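Local structure of cryptochrome DASH (Arabidopsis thaliana, 2J4D) at residues Ser175-His179 against Leu323-Ile327. The protein binds FAD and a folate light antenna, repairs cyclobutane pyrimidine dimers in single-stranded DNA, binds DNA without sequence specificity and may serve as a photoreceptor. Numbering follows the deposited sequence.
Sequences STMYH and LFELI. With FAD (flavin-adenine dinucleotide), chain C.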
loop_
_atom_site.group_PDB
_atom_site.type_symbol
_atom_site.label_atom_id
_atom_site.label_comp_id
_atom_site.label_asym_id
_atom_site.label_seq_id
_atom_site.Cartn_x
_atom_site.Cartn_y
_atom_site.Cartn_z
ATOM N N SER A 175 -8.545 5.653 -5.588
ATOM C CA SER A 175 -7.555 4.583 -5.486
ATOM C C SER A 175 -7.168 3.780 -6.735
ATOM O O SER A 175 -6.012 3.401 -6.857
ATOM C CB SER A 175 -7.946 3.599 -4.364
ATOM O OG SER A 175 -9.066 2.790 -4.703
ATOM N N THR A 176 -8.090 3.525 -7.663
ATOM C CA THR A 176 -7.736 2.714 -8.844
ATOM C C THR A 176 -7.328 3.477 -10.103
ATOM O O THR A 176 -7.691 4.636 -10.272
ATOM C CB THR A 176 -8.885 1.768 -9.211
ATOM O OG1 THR A 176 -10.063 2.538 -9.477
ATOM C CG2 THR A 176 -9.155 0.790 -8.071
ATOM N N MET A 177 -6.578 2.820 -10.992
ATOM C CA MET A 177 -6.132 3.472 -12.221
ATOM C C MET A 177 -7.312 3.564 -13.169
ATOM O O MET A 177 -7.521 4.589 -13.807
ATOM C CB MET A 177 -4.985 2.711 -12.881
ATOM C CG MET A 177 -4.299 3.514 -13.984
ATOM S SD MET A 177 -2.661 2.877 -14.356
ATOM C CE MET A 177 -3.072 1.268 -15.062
ATOM N N TYR A 178 -8.063 2.473 -13.271
ATOM C CA TYR A 178 -9.275 2.457 -14.068
ATOM C C TYR A 178 -10.395 2.692 -13.054
ATOM O O TYR A 178 -10.463 2.012 -12.033
ATOM C CB TYR A 178 -9.475 1.104 -14.758
ATOM C CG TYR A 178 -8.582 0.917 -15.954
ATOM C CD1 TYR A 178 -7.358 0.263 -15.839
ATOM C CD2 TYR A 178 -8.946 1.426 -17.202
ATOM C CE1 TYR A 178 -6.514 0.121 -16.940
ATOM C CE2 TYR A 178 -8.106 1.290 -18.312
ATOM C CZ TYR A 178 -6.893 0.637 -18.170
ATOM O OH TYR A 178 -6.063 0.500 -19.256
ATOM N N HIS A 179 -11.268 3.648 -13.338
ATOM C CA HIS A 179 -12.367 3.979 -12.435
ATOM C C HIS A 179 -13.460 2.913 -12.429
ATOM O O HIS A 179 -13.822 2.379 -13.474
ATOM C CB HIS A 179 -12.960 5.339 -12.831
ATOM C CG HIS A 179 -13.791 5.975 -11.761
ATOM N ND1 HIS A 179 -15.017 5.481 -11.375
ATOM C CD2 HIS A 179 -13.572 7.073 -11.000
ATOM C CE1 HIS A 179 -15.520 6.246 -10.422
ATOM N NE2 HIS A 179 -14.663 7.221 -10.177
ATOM N N LEU A 323 2.482 -0.289 -16.040
ATOM C CA LEU A 323 1.028 -0.140 -16.082
ATOM C C LEU A 323 0.367 -1.499 -15.923
ATOM O O LEU A 323 -0.672 -1.624 -15.284
ATOM C CB LEU A 323 0.596 0.509 -17.396
ATOM C CG LEU A 323 1.207 1.888 -17.629
ATOM C CD1 LEU A 323 0.629 2.490 -18.896
ATOM C CD2 LEU A 323 0.922 2.793 -16.429
ATOM N N PHE A 324 0.976 -2.517 -16.516
ATOM C CA PHE A 324 0.482 -3.889 -16.409
ATOM C C PHE A 324 0.391 -4.242 -14.911
ATOM O O PHE A 324 -0.603 -4.814 -14.443
ATOM C CB PHE A 324 1.478 -4.826 -17.115
ATOM C CG PHE A 324 1.118 -6.285 -17.057
ATOM C CD1 PHE A 324 0.313 -6.860 -18.033
ATOM C CD2 PHE A 324 1.612 -7.095 -16.037
ATOM C CE1 PHE A 324 0.004 -8.224 -17.993
ATOM C CE2 PHE A 324 1.307 -8.457 -15.988
ATOM C CZ PHE A 324 0.504 -9.021 -16.966
ATOM N N GLU A 325 1.428 -3.900 -14.154
ATOM C CA GLU A 325 1.428 -4.220 -12.729
ATOM C C GLU A 325 0.400 -3.399 -11.938
ATOM O O GLU A 325 -0.205 -3.901 -10.982
ATOM C CB GLU A 325 2.831 -4.036 -12.147
ATOM C CG GLU A 325 3.897 -4.973 -12.737
ATOM C CD GLU A 325 3.567 -6.463 -12.604
ATOM O OE1 GLU A 325 2.835 -6.849 -11.669
ATOM O OE2 GLU A 325 4.061 -7.256 -13.433
ATOM N N LEU A 326 0.191 -2.144 -12.334
ATOM C CA LEU A 326 -0.791 -1.309 -11.651
ATOM C C LEU A 326 -2.189 -1.857 -11.906
ATOM O O LEU A 326 -3.093 -1.665 -11.089
ATOM C CB LEU A 326 -0.703 0.147 -12.125
ATOM C CG LEU A 326 0.468 0.942 -11.546
ATOM C CD1 LEU A 326 0.549 2.321 -12.200
ATOM C CD2 LEU A 326 0.281 1.060 -10.024
ATOM N N ILE A 327 -2.367 -2.532 -13.043
ATOM C CA ILE A 327 -3.662 -3.126 -13.368
ATOM C C ILE A 327 -3.910 -4.314 -12.439
ATOM O O ILE A 327 -5.055 -4.639 -12.123
ATOM C CB ILE A 327 -3.726 -3.557 -14.859
ATOM C CG1 ILE A 327 -3.665 -2.304 -15.740
ATOM C CG2 ILE A 327 -5.024 -4.308 -15.147
ATOM C CD1 ILE A 327 -3.654 -2.585 -17.227
HETATM P PA FAD C . 6.556 -3.028 -8.955
HETATM O O1A FAD C . 7.357 -1.806 -9.170
HETATM O O2A FAD C . 6.952 -4.295 -9.615
HETATM O O5B FAD C . 5.022 -2.754 -9.352
HETATM C C5B FAD C . 4.509 -1.405 -9.426
HETATM C C4B FAD C . 3.193 -1.350 -8.644
HETATM O O4B FAD C . 2.287 -2.293 -9.216
HETATM C C3B FAD C . 3.299 -1.731 -7.172
HETATM O O3B FAD C . 3.782 -0.669 -6.365
HETATM C C2B FAD C . 1.893 -2.158 -6.883
HETATM O O2B FAD C . 1.020 -1.120 -6.496
HETATM C C1B FAD C . 1.471 -2.867 -8.182
HETATM N N9A FAD C . 1.662 -4.332 -8.193
HETATM C C8A FAD C . 2.724 -5.044 -8.716
HETATM N N7A FAD C . 2.582 -6.354 -8.570
HETATM C C5A FAD C . 1.372 -6.506 -7.929
HETATM C C6A FAD C . 0.669 -7.653 -7.490
HETATM N N6A FAD C . 1.087 -8.901 -7.658
HETATM N N1A FAD C . -0.545 -7.450 -6.856
HETATM C C2A FAD C . -1.017 -6.174 -6.660
HETATM N N3A FAD C . -0.395 -5.037 -7.054
HETATM C C4A FAD C . 0.798 -5.254 -7.671
HETATM N N1 FAD C . 1.237 -5.372 -2.777
HETATM C C2 FAD C . 0.712 -4.331 -2.041
HETATM O O2 FAD C . 0.610 -3.214 -2.515
HETATM N N3 FAD C . 0.298 -4.589 -0.725
HETATM C C4 FAD C . 0.385 -5.836 -0.110
HETATM O O4 FAD C . 0.003 -5.999 1.063
HETATM C C4X FAD C . 0.927 -6.900 -0.872
HETATM N N5 FAD C . 1.056 -8.189 -0.334
HETATM C C5X FAD C . 1.484 -9.257 -1.127
HETATM C C6 FAD C . 1.494 -10.563 -0.622
HETATM C C7 FAD C . 1.922 -11.667 -1.396
HETATM C C7M FAD C . 1.907 -13.050 -0.792
HETATM C C8 FAD C . 2.361 -11.425 -2.748
HETATM C C8M FAD C . 2.839 -12.547 -3.655
HETATM C C9 FAD C . 2.353 -10.116 -3.267
HETATM C C9A FAD C . 1.918 -9.009 -2.478
HETATM N N10 FAD C . 1.902 -7.673 -2.977
HETATM C C10 FAD C . 1.346 -6.627 -2.208
HETATM C "C1'" FAD C . 2.095 -7.416 -4.441
HETATM C "C2'" FAD C . 3.531 -7.101 -4.909
HETATM O "O2'" FAD C . 4.421 -8.089 -4.419
HETATM C "C3'" FAD C . 3.953 -5.726 -4.397
HETATM O "O3'" FAD C . 3.019 -4.716 -4.825
HETATM C "C4'" FAD C . 5.334 -5.255 -4.887
HETATM O "O4'" FAD C . 6.354 -6.148 -4.433
HETATM C "C5'" FAD C . 5.598 -3.853 -4.354
HETATM O "O5'" FAD C . 6.866 -3.385 -4.817
HETATM P P FAD C . 7.101 -2.479 -6.087
HETATM O O1P FAD C . 6.350 -1.241 -5.822
HETATM O O2P FAD C . 8.565 -2.292 -6.279
HETATM O O3P FAD C . 6.620 -3.289 -7.364
#
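The Tyr178 ring meets Ile327 at its edge and near its plane: Tyr178 CE1 lies 3.9 Å from Ile327 CG1, with the CD1 methyl equally near, so this contact is made at the rim of the ring and not over a face. The main insertion comes from Met177. Its CG stands anti to the backbone N (chi1 -167°), which sends the chain out toward helix 317-339, and a bend at chi3 (67°) turns the terminal methyl onto the helix. There CE rests 3.7 Å from Ile327 CG1 and 3.8 Å from Leu323 O, the carbonyl that accepts the helical bond from Ile327 N. The sulfur faces two leucines, with SD 3.9 Å from Leu326 CD1 and 4.1 Å from Leu323 CD2; the Met177 and Leu326 side chains cross at about a right angle. Replacing Met177 by an alanine would remove SD and CE, and is likely to cost Leu326 CD1, Leu323 CD2 and Ile327 CG1 one of their apolar neighbours and open a gap between loop and helix. Hydrogen bonds to residues just beyond Ile327 on the same helix hold the loop: Asp330 takes the backbone N-H groups of Met177 and Tyr178 on its two carboxylate oxygens, and Arg329 NH1 bonds to Ser175 O. Within the loop, Thr176 OG1 donates to Tyr178 O (2.6 Å) from 43° above the carbonyl plane. Leu326 also reaches the cofactor, its CD2 lying 4.0 Å from FAD O4B, while Glu325 OE1 comes within 3.1 Å of FAD N7A. A loop leaving the last strand, 168-172, of the parallel alpha/beta sheet is thus packed against a helix that touches FAD on another side, a buried interface between the N-terminal alpha/beta domain and the helical FAD-binding domain of the photolyase/cryptochrome fold.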